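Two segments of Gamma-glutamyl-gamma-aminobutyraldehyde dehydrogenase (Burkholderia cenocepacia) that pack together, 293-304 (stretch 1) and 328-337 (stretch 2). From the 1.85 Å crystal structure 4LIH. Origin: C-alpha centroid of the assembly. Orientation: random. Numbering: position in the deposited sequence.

Stretch 1, residues 293-304: AAQTAAGAIFYN
Stretch 2 328-337: KLVAAARAYV

Two helices of one chain cross here at close range. Alanines and Gly-299 recur in the contact, with Leu-329 at its start and Phe-302 and Tyr-336 at the wider end. Residues 293-302 are helical, with phi/psi near -65/-40 for 293-298, then Gly-299 -64/-30, Ala-300 -68/-22, Ile-301 -120/-20 and Phe-302 -108/-21, before Tyr-303 breaks away at -55/134. Stretch 2 is already helical at Lys-328, its helix having begun earlier in the chain, with phi/psi near -60/-43 through Ala-332 and -58/-25 at Ala-333. The axes approach to 8.2 Å at a signed crossing angle of -52°, their N-to-C directions 52° apart. The register runs Ala-294 with Leu-329, Gln-295 with Ala-332, Ala-298 with Ala-333 and Phe-302 with Tyr-336, the paired CA atoms widening from 5.0 to 6.8 Å. No direct hydrogen bond joins the stretches; they bury 463 Å² between them, both sides summed, and a water bridges them.

Lys-328 opens the contact with its aliphatic root. Lys-328 CB points toward stretch 1 and lies 3.4 Å from Ala-294 CB, while the side chain (chi1 to chi4 m, t, t, m) leads away at its end.

Leu-329 sets its CB sideways, but the t, p rotamer brings its end nearer. Leu-329 CD1 rests 3.9 Å from Ala-297 CB and 3.8 Å from Ala-294 O, a carbonyl already engaged in its own helix by Ala-298 N at 3.1 Å. The CA-to-CB bond of Val-330 points away, and Ala-331 is out of reach.

Ala-332 returns to the interface, where methyl meets methyl: Ala-332 CB is 3.6 Å from Ala-298 CB. Ala-332 CB also lies 4.0 Å from Gln-295 CA, close packing against the backbone itself. Next, Ala-333 CB, directed sideways, fits 3.7 Å from Phe-302 CE2. Ala-333 N donates to Leu-329 O at 2.8 Å.

Arg-334, modelled only to CB, and Ala-335 make no contact, and the chain reaches Tyr-336 at phi/psi -105/35, with Tyr-336 N bonded to Ala-333 O at 3.0 Å. This residue has the largest area covered by the partner stretch. With chi1 m and chi2 88°, the Tyr-336 ring receives Phe-302 CB over one face, 3.7 Å from the centroid of the Tyr-336 ring and 20° off the normal, a CH-pi contact. The Phe-302 ring (chi1 m, chi2 -40°) lies oblique to the Tyr-336 ring, centroids 5.6 Å apart and planes at 57°. Ala-298 CB packs 4.1 Å from Tyr-336 CE1, and the hydroxyl reaches the glycine backbone, with Tyr-336 OH 3.2 Å from Gly-299 CA. A water supplies the polar link: it donates to Gln-295 O at 2.8 Å and hydrogen-bonds Tyr-336 OH at 2.9 Å. Val-337, at -71/131 and modelled without CG1 and CG2, makes no contact.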

# COMPACT_ATOMS: atom_id res chain seq x y z
N ALA A 293 -7.06 31.07 -17.21
CA ALA A 293 -8.27 30.81 -16.44
C ALA A 293 -9.55 31.07 -17.25
O ALA A 293 -10.49 30.29 -17.15
CB ALA A 293 -8.28 31.57 -15.12
N ALA A 294 -9.60 32.16 -18.03
CA ALA A 294 -10.79 32.51 -18.81
C ALA A 294 -11.00 31.53 -19.94
O ALA A 294 -12.13 31.12 -20.20
CB ALA A 294 -10.71 33.92 -19.38
N GLN A 295 -9.91 31.18 -20.64
CA GLN A 295 -9.95 30.18 -21.69
C GLN A 295 -10.38 28.83 -21.18
O GLN A 295 -11.17 28.16 -21.81
CB GLN A 295 -8.61 30.07 -22.42
CG GLN A 295 -8.39 31.30 -23.31
CD GLN A 295 -6.99 31.44 -23.78
OE1 GLN A 295 -6.14 30.56 -23.54
NE2 GLN A 295 -6.70 32.58 -24.44
N THR A 296 -9.87 28.46 -20.01
CA THR A 296 -10.19 27.14 -19.39
C THR A 296 -11.63 27.13 -18.86
O THR A 296 -12.28 26.09 -18.91
CB THR A 296 -9.16 26.86 -18.27
OG1 THR A 296 -7.87 26.84 -18.86
CG2 THR A 296 -9.38 25.54 -17.55
N ALA A 297 -12.12 28.27 -18.37
CA ALA A 297 -13.52 28.39 -17.92
C ALA A 297 -14.49 28.19 -19.08
O ALA A 297 -15.54 27.52 -18.91
CB ALA A 297 -13.78 29.72 -17.22
N ALA A 298 -14.13 28.72 -20.26
CA ALA A 298 -14.88 28.45 -21.48
C ALA A 298 -14.82 27.00 -21.85
O ALA A 298 -15.86 26.43 -22.14
CB ALA A 298 -14.42 29.34 -22.64
N GLY A 299 -13.63 26.38 -21.81
CA GLY A 299 -13.52 24.96 -22.16
C GLY A 299 -14.29 24.06 -21.19
O GLY A 299 -14.82 23.04 -21.57
N ALA A 300 -14.39 24.49 -19.95
CA ALA A 300 -14.97 23.66 -18.91
C ALA A 300 -16.46 23.46 -19.14
O ALA A 300 -17.03 22.56 -18.60
CB ALA A 300 -14.72 24.29 -17.54
N ILE A 301 -17.08 24.35 -19.89
CA ILE A 301 -18.52 24.36 -20.10
C ILE A 301 -18.92 24.20 -21.54
O ILE A 301 -20.04 23.86 -21.82
CB ILE A 301 -19.16 25.66 -19.50
CG1 ILE A 301 -20.70 25.67 -19.57
CG2 ILE A 301 -18.60 26.95 -20.16
CD1 ILE A 301 -21.35 24.41 -18.95
N PHE A 302 -18.01 24.46 -22.48
CA PHE A 302 -18.36 24.39 -23.89
C PHE A 302 -17.75 23.19 -24.60
O PHE A 302 -18.28 22.79 -25.63
CB PHE A 302 -17.98 25.71 -24.61
CG PHE A 302 -18.58 26.95 -23.99
CD1 PHE A 302 -19.87 26.97 -23.53
CD2 PHE A 302 -17.85 28.12 -23.91
CE1 PHE A 302 -20.42 28.10 -22.95
CE2 PHE A 302 -18.38 29.23 -23.34
CZ PHE A 302 -19.69 29.23 -22.87
N TYR A 303 -16.68 22.62 -24.05
CA TYR A 303 -16.14 21.35 -24.53
C TYR A 303 -17.21 20.22 -24.55
O TYR A 303 -17.95 20.05 -23.60
CB TYR A 303 -14.92 20.87 -23.70
CG TYR A 303 -14.37 19.59 -24.30
CD1 TYR A 303 -13.56 19.65 -25.41
CD2 TYR A 303 -14.69 18.35 -23.80
CE1 TYR A 303 -13.06 18.51 -26.00
CE2 TYR A 303 -14.19 17.19 -24.40
CZ TYR A 303 -13.38 17.33 -25.51
OH TYR A 303 -12.84 16.30 -26.20
N ASN A 304 -17.26 19.47 -25.63
CA ASN A 304 -18.32 18.47 -25.84
C ASN A 304 -19.72 19.03 -25.69
O ASN A 304 -20.63 18.39 -25.20
CB ASN A 304 -18.12 17.31 -24.87
CG ASN A 304 -18.61 16.02 -25.44
OD1 ASN A 304 -18.24 15.66 -26.53
ND2 ASN A 304 -19.46 15.33 -24.70
N LYS A 328 -12.74 38.45 -20.95
CA LYS A 328 -11.88 37.39 -21.48
C LYS A 328 -12.66 36.11 -21.80
O LYS A 328 -12.38 35.44 -22.79
CB LYS A 328 -10.72 37.10 -20.50
CG LYS A 328 -9.74 38.28 -20.35
CD LYS A 328 -8.79 38.05 -19.18
CE LYS A 328 -7.75 39.16 -19.02
NZ LYS A 328 -6.88 39.36 -20.20
N LEU A 329 -13.68 35.83 -20.99
CA LEU A 329 -14.58 34.69 -21.16
C LEU A 329 -15.39 34.79 -22.46
O LEU A 329 -15.50 33.82 -23.25
CB LEU A 329 -15.52 34.66 -19.94
CG LEU A 329 -16.48 33.54 -19.74
CD1 LEU A 329 -15.74 32.20 -19.56
CD2 LEU A 329 -17.31 33.86 -18.50
N VAL A 330 -15.97 35.96 -22.68
CA VAL A 330 -16.73 36.24 -23.88
C VAL A 330 -15.87 36.06 -25.14
O VAL A 330 -16.30 35.44 -26.10
CB VAL A 330 -17.34 37.65 -23.83
CG1 VAL A 330 -17.93 38.06 -25.17
CG2 VAL A 330 -18.41 37.69 -22.75
N ALA A 331 -14.67 36.59 -25.10
CA ALA A 331 -13.69 36.40 -26.15
C ALA A 331 -13.38 34.89 -26.35
O ALA A 331 -13.43 34.39 -27.46
CB ALA A 331 -12.43 37.13 -25.79
N ALA A 332 -13.10 34.19 -25.25
CA ALA A 332 -12.89 32.73 -25.31
C ALA A 332 -14.06 31.94 -25.89
O ALA A 332 -13.83 30.94 -26.61
CB ALA A 332 -12.57 32.20 -23.94
N ALA A 333 -15.29 32.32 -25.55
CA ALA A 333 -16.50 31.63 -26.07
C ALA A 333 -16.59 31.62 -27.59
O ALA A 333 -17.22 30.73 -28.16
CB ALA A 333 -17.78 32.22 -25.46
N ARG A 334 -15.95 32.59 -28.26
CA ARG A 334 -15.99 32.70 -29.73
C ARG A 334 -15.47 31.47 -30.46
O ARG A 334 -16.06 31.09 -31.48
CB ARG A 334 -15.25 33.96 -30.24
N ALA A 335 -14.41 30.84 -29.96
CA ALA A 335 -13.86 29.65 -30.63
C ALA A 335 -14.86 28.50 -30.68
O ALA A 335 -14.64 27.50 -31.38
CB ALA A 335 -12.62 29.19 -29.91
N TYR A 336 -15.93 28.60 -29.89
CA TYR A 336 -16.89 27.51 -29.78
C TYR A 336 -18.17 27.81 -30.54
O TYR A 336 -19.24 27.41 -30.12
CB TYR A 336 -17.24 27.23 -28.33
CG TYR A 336 -16.08 26.79 -27.52
CD1 TYR A 336 -15.26 27.69 -26.89
CD2 TYR A 336 -15.79 25.45 -27.39
CE1 TYR A 336 -14.18 27.28 -26.13
CE2 TYR A 336 -14.72 25.02 -26.63
CZ TYR A 336 -13.92 25.94 -26.00
OH TYR A 336 -12.85 25.48 -25.27
N VAL A 337 -18.06 28.49 -31.67
CA VAL A 337 -19.25 28.70 -32.51
C VAL A 337 -19.56 27.35 -33.12
O VAL A 337 -18.65 26.70 -33.62
CB VAL A 337 -18.98 29.74 -33.62
O HOH W 1 -10.89 27.55 -24.52